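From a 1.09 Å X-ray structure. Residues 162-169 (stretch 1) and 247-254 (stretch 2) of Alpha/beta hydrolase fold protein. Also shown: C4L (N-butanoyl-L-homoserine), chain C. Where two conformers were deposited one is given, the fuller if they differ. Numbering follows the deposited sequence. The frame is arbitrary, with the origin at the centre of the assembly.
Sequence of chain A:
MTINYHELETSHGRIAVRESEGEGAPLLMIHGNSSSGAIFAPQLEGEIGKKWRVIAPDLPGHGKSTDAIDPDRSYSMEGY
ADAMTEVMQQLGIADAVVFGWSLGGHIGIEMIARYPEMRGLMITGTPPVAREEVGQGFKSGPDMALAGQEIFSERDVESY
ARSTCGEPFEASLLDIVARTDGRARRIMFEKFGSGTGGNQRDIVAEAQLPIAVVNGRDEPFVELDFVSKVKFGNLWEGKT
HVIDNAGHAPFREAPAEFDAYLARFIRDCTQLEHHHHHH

Stretch 1 (162-169) RSTCGEPF
Stretch 2 247-254: GHAPFREA

One guanidinium gathers three backbone carbonyls where a helix gives way to a cis-proline loop: Arg252, its CA-to-CB bond directed toward stretch 1, extends with chi1 p, chi2 t, chi3 m and chi4 -80° so that carbonyls of stretch 1 meet the edge of its planar head. NH1 donates to Cys165 O (2.9 Å), and weakly to Gly166 O (3.2 Å); Pro168 O accepts from both NH1 and NH2, each at 2.9 Å. The helix ends at Cys165, and all three carbonyls lie at or beyond that end. Gly166 leaves it with phi/psi 66/-166, Glu167 (-82/136) and Pro168 (-91/145) are extended, and a cis peptide precedes Pro168. Glycine suits the turn: its phi is positive, and a CB would lie 1.8 Å from Glu253 OE2.

The stretches run in roughly the same direction, with CA atoms of Thr164 and His248 5.7 Å apart, those of Cys165 and Ala249 5.5 Å, and those of Glu167 and Glu253 5.7 Å. Ala249 (-132/62) occupies the N-cap position before helix 250-253; its small CB packs 3.5 Å from Cys165 O. Glu253 (m, t, chi3 -56°) folds back, OE1 accepting from Gly247 N (2.8 Å) and Ala249 N (2.9 Å). Waters bridge Ser163 O to His248 N, Glu167 O to Glu253 O, and Glu167 N to Glu253 OE2. His248 (chi1 t, chi2 51°) sets CD2 3.4 Å from Thr164 O, while NE2 donates to C4L O1 (2.8 Å). The contact buries 401 Å², both sides summed, and leaves Thr164 O without a hydrogen-bond partner.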

ATOM      1  N   ARG A 162      -7.567  -3.551  14.721  1.00 13.44           N
ATOM      2  CA  ARG A 162      -6.854  -2.762  15.716  1.00 13.27           C
ATOM      3  C   ARG A 162      -5.344  -2.794  15.487  1.00 12.72           C
ATOM      4  O   ARG A 162      -4.679  -1.772  15.596  1.00 13.75           O
ATOM      5  CB  ARG A 162      -7.205  -3.224  17.130  1.00 14.44           C
ATOM      6  CG  ARG A 162      -8.614  -2.847  17.553  1.00 14.95           C
ATOM      7  CD  ARG A 162      -8.845  -3.137  19.025  1.00 16.22           C
ATOM      8  NE  ARG A 162     -10.195  -2.771  19.452  1.00 16.91           N
ATOM      9  CZ  ARG A 162     -10.576  -1.543  19.787  1.00 18.56           C
ATOM     10  NH1 ARG A 162      -9.704  -0.547  19.755  1.00 18.94           N
ATOM     11  NH2 ARG A 162     -11.830  -1.311  20.159  1.00 20.08           N
ATOM     12  N   SER A 163      -4.804  -3.964  15.165  0.83 12.98           N
ATOM     13  CA  SER A 163      -3.359  -4.088  14.999  0.83 13.33           C
ATOM     14  C   SER A 163      -2.858  -3.440  13.707  0.83 12.32           C
ATOM     15  O   SER A 163      -1.797  -2.823  13.688  0.83 13.27           O
ATOM     16  CB  SER A 163      -2.922  -5.551  15.072  0.83 14.63           C
ATOM     17  OG  SER A 163      -3.560  -6.322  14.072  0.83 15.16           O
ATOM     18  N   THR A 164      -3.616  -3.572  12.624  1.00 10.45           N
ATOM     19  CA  THR A 164      -3.201  -2.959  11.365  1.00 10.53           C
ATOM     20  C   THR A 164      -3.360  -1.442  11.361  1.00  9.96           C
ATOM     21  O   THR A 164      -2.529  -0.740  10.792  1.00  9.77           O
ATOM     22  CB  THR A 164      -3.929  -3.542  10.129  1.00 11.41           C
ATOM     23  OG1 THR A 164      -5.345  -3.372  10.267  1.00 11.64           O
ATOM     24  CG2 THR A 164      -3.573  -5.007   9.918  1.00 12.34           C
ATOM     25  N   CYS A 165      -4.410  -0.931  11.995  1.00 10.03           N
ATOM     26  CA  CYS A 165      -4.730   0.489  11.871  1.00 10.75           C
ATOM     27  C   CYS A 165      -4.188   1.348  13.001  1.00 11.57           C
ATOM     28  O   CYS A 165      -3.986   2.546  12.823  1.00 11.96           O
ATOM     29  CB  CYS A 165      -6.238   0.693  11.732  1.00 12.01           C
ATOM     30  SG  CYS A 165      -6.906   0.007  10.216  1.00 14.18           S
ATOM     31  N   GLY A 166      -3.951   0.737  14.154  1.00 11.95           N
ATOM     32  CA  GLY A 166      -3.408   1.458  15.288  1.00 12.10           C
ATOM     33  C   GLY A 166      -4.341   2.515  15.849  1.00 11.62           C
ATOM     34  O   GLY A 166      -5.535   2.560  15.538  1.00 11.70           O
ATOM     35  N   GLU A 167      -3.788   3.377  16.693  1.00 13.06           N
ATOM     36  CA  GLU A 167      -4.560   4.439  17.331  1.00 13.86           C
ATOM     37  C   GLU A 167      -4.711   5.628  16.401  1.00 12.33           C
ATOM     38  O   GLU A 167      -3.737   6.059  15.793  1.00 14.24           O
ATOM     39  CB  GLU A 167      -3.854   4.916  18.601  1.00 16.70           C
ATOM     40  CG  GLU A 167      -3.682   3.863  19.669  1.00 18.45           C
ATOM     41  CD  GLU A 167      -5.001   3.365  20.223  1.00 20.21           C
ATOM     42  OE1 GLU A 167      -6.038   4.037  20.020  1.00 19.30           O
ATOM     43  OE2 GLU A 167      -4.997   2.297  20.867  1.00 23.04           O
ATOM     44  N   PRO A 168      -5.915   6.209  16.317  1.00 11.61           N
ATOM     45  CA  PRO A 168      -7.128   5.902  17.074  1.00 11.63           C
ATOM     46  C   PRO A 168      -7.988   4.868  16.374  1.00 11.30           C
ATOM     47  O   PRO A 168      -8.070   4.838  15.160  1.00 12.65           O
ATOM     48  CB  PRO A 168      -7.864   7.242  17.070  1.00 12.36           C
ATOM     49  CG  PRO A 168      -7.494   7.844  15.766  1.00 13.35           C
ATOM     50  CD  PRO A 168      -6.064   7.449  15.535  1.00 13.05           C
ATOM     51  N   PHE A 169      -8.647   4.021  17.145  1.00 12.06           N
ATOM     52  CA  PHE A 169      -9.556   3.066  16.551  0.73 13.24           C
ATOM     53  C   PHE A 169     -10.969   3.612  16.464  1.00 13.42           C
ATOM     54  O   PHE A 169     -11.379   4.428  17.279  1.00 15.17           O
ATOM     55  CB  PHE A 169      -9.560   1.762  17.326  0.73 15.31           C
ATOM     56  CG  PHE A 169     -10.129   0.631  16.546  0.73 15.34           C
ATOM     57  CD1 PHE A 169      -9.431   0.111  15.474  0.73 14.81           C
ATOM     58  CD2 PHE A 169     -11.376   0.118  16.846  0.73 14.92           C
ATOM     59  CE1 PHE A 169      -9.951  -0.922  14.730  0.73 15.75           C
ATOM     60  CE2 PHE A 169     -11.907  -0.920  16.104  0.73 14.98           C
ATOM     61  CZ  PHE A 169     -11.192  -1.440  15.045  0.73 15.60           C
ATOM     62  N   GLY A 247       2.822   2.853  14.819  1.00 13.00           N
ATOM     63  CA  GLY A 247       3.022   1.452  14.509  1.00 12.61           C
ATOM     64  C   GLY A 247       2.902   1.178  13.024  1.00 11.00           C
ATOM     65  O   GLY A 247       3.691   1.675  12.217  1.00 12.25           O
ATOM     66  N   HIS A 248       1.901   0.384  12.660  1.00  9.43           N
ATOM     67  CA  HIS A 248       1.748  -0.074  11.286  1.00  8.83           C
ATOM     68  C   HIS A 248       1.185   0.982  10.335  1.00  8.26           C
ATOM     69  O   HIS A 248       1.313   0.828   9.125  1.00  8.71           O
ATOM     70  CB  HIS A 248       0.823  -1.287  11.261  1.00  9.40           C
ATOM     71  CG  HIS A 248       0.842  -2.062   9.978  1.00  9.13           C
ATOM     72  ND1 HIS A 248       2.006  -2.500   9.375  1.00  8.59           N
ATOM     73  CD2 HIS A 248      -0.174  -2.539   9.222  1.00  9.71           C
ATOM     74  CE1 HIS A 248       1.703  -3.202   8.294  1.00  9.47           C
ATOM     75  NE2 HIS A 248       0.388  -3.241   8.181  1.00  9.46           N
ATOM     76  N   ALA A 249       0.544   2.021  10.866  1.00  8.79           N
ATOM     77  CA  ALA A 249      -0.196   2.955  10.025  1.00  8.06           C
ATOM     78  C   ALA A 249       0.143   4.405  10.369  1.00  8.06           C
ATOM     79  O   ALA A 249      -0.735   5.178  10.768  1.00  8.31           O
ATOM     80  CB  ALA A 249      -1.688   2.722  10.156  1.00  9.42           C
ATOM     81  N   PRO A 250       1.415   4.799  10.204  1.00  8.32           N
ATOM     82  CA  PRO A 250       1.805   6.144  10.641  1.00  8.75           C
ATOM     83  C   PRO A 250       1.062   7.271   9.920  1.00  8.48           C
ATOM     84  O   PRO A 250       0.971   8.365  10.467  1.00  8.98           O
ATOM     85  CB  PRO A 250       3.306   6.194  10.349  1.00  9.98           C
ATOM     86  CG  PRO A 250       3.541   5.083   9.336  1.00  9.70           C
ATOM     87  CD  PRO A 250       2.565   4.015   9.726  1.00  9.07           C
ATOM     88  N   PHE A 251       0.558   7.018   8.715  1.00  7.98           N
ATOM     89  CA  PHE A 251      -0.193   8.022   7.972  1.00  8.19           C
ATOM     90  C   PHE A 251      -1.478   8.447   8.690  1.00  8.06           C
ATOM     91  O   PHE A 251      -1.991   9.532   8.430  1.00  9.08           O
ATOM     92  CB  PHE A 251      -0.502   7.513   6.560  1.00  8.94           C
ATOM     93  CG  PHE A 251      -1.291   6.244   6.564  1.00  8.27           C
ATOM     94  CD1 PHE A 251      -2.672   6.288   6.664  1.00  8.62           C
ATOM     95  CD2 PHE A 251      -0.660   5.003   6.539  1.00  8.20           C
ATOM     96  CE1 PHE A 251      -3.412   5.127   6.721  1.00  9.44           C
ATOM     97  CE2 PHE A 251      -1.400   3.837   6.611  1.00  8.52           C
ATOM     98  CZ  PHE A 251      -2.777   3.900   6.697  1.00  9.03           C
ATOM     99  N   ARG A 252      -2.000   7.605   9.585  1.00  8.13           N
ATOM    100  CA  ARG A 252      -3.157   7.989  10.399  1.00  8.71           C
ATOM    101  C   ARG A 252      -2.817   8.151  11.887  1.00  8.38           C
ATOM    102  O   ARG A 252      -3.479   8.905  12.597  1.00  9.96           O
ATOM    103  CB  ARG A 252      -4.341   7.028  10.209  1.00  8.84           C
ATOM    104  CG  ARG A 252      -4.105   5.607  10.710  1.00  9.12           C
ATOM    105  CD  ARG A 252      -5.249   4.634  10.341  1.00  9.98           C
ATOM    106  NE  ARG A 252      -6.544   5.133  10.798  1.00 10.11           N
ATOM    107  CZ  ARG A 252      -6.990   5.019  12.046  1.00 10.00           C
ATOM    108  NH1 ARG A 252      -6.264   4.374  12.953  1.00 10.75           N
ATOM    109  NH2 ARG A 252      -8.160   5.550  12.388  1.00 11.02           N
ATOM    110  N   GLU A 253      -1.787   7.446  12.352  1.00  8.61           N
ATOM    111  CA  GLU A 253      -1.370   7.501  13.750  0.61  9.53           C
ATOM    112  C   GLU A 253      -0.589   8.778  14.051  1.00  9.03           C
ATOM    113  O   GLU A 253      -0.676   9.328  15.152  1.00  9.62           O
ATOM    114  CB  GLU A 253      -0.511   6.277  14.087  0.61 10.22           C
ATOM    115  CG  GLU A 253      -1.253   4.945  14.038  0.61 11.22           C
ATOM    116  CD  GLU A 253      -0.322   3.742  14.120  0.61 11.84           C
ATOM    117  OE1 GLU A 253       0.595   3.621  13.286  0.61 11.29           O
ATOM    118  OE2 GLU A 253      -0.512   2.905  15.024  0.61 14.51           O
ATOM    119  N   ALA A 254       0.183   9.233  13.069  1.00  8.75           N
ATOM    120  CA  ALA A 254       1.016  10.416  13.209  1.00  9.34           C
ATOM    121  C   ALA A 254       0.995  11.204  11.907  1.00  8.41           C
ATOM    122  O   ALA A 254       2.018  11.323  11.229  1.00  9.34           O
ATOM    123  CB  ALA A 254       2.430  10.011  13.548  1.00 11.00           C
TER
HETATM  124  O1  C4L C 301      -1.428  -4.645   6.587  0.72  9.92           O
HETATM  125  C4  C4L C 301      -1.159  -5.442   5.656  0.85  9.36           C
HETATM  126  O2  C4L C 301      -1.404  -5.203   4.453  0.85  8.67           O
HETATM  127  C3  C4L C 301      -0.532  -6.777   5.988  0.91 10.65           C
HETATM  128  C2  C4L C 301       0.247  -6.717   7.307  0.84 11.51           C
HETATM  129  C1  C4L C 301       0.472  -8.097   7.907  0.63 12.25           C
HETATM  130  O3  C4L C 301      -0.764  -8.618   8.420  0.69 12.69           O
HETATM  131  N1  C4L C 301       0.388  -7.236   4.941  0.94 10.48           N
HETATM  132  C5  C4L C 301       0.075  -8.217   4.090  0.91  9.72           C
HETATM  133  O4  C4L C 301      -0.989  -8.822   4.120  0.84  9.91           O
HETATM  134  C6  C4L C 301       1.120  -8.585   3.062  1.00 10.69           C
HETATM  135  C7  C4L C 301       1.291 -10.100   3.036  0.65 12.02           C
HETATM  136  C8  C4L C 301       1.845 -10.648   4.345  0.71 12.15           C
HETATM  137  O   HOH W   1      -0.133  -0.769  14.498  0.71 17.61           O
HETATM  138  O   HOH W   2      -2.264   8.097  17.179  0.71 12.18           O
HETATM  139  O   HOH W   3      -1.054   3.341  17.600  0.70 22.38           O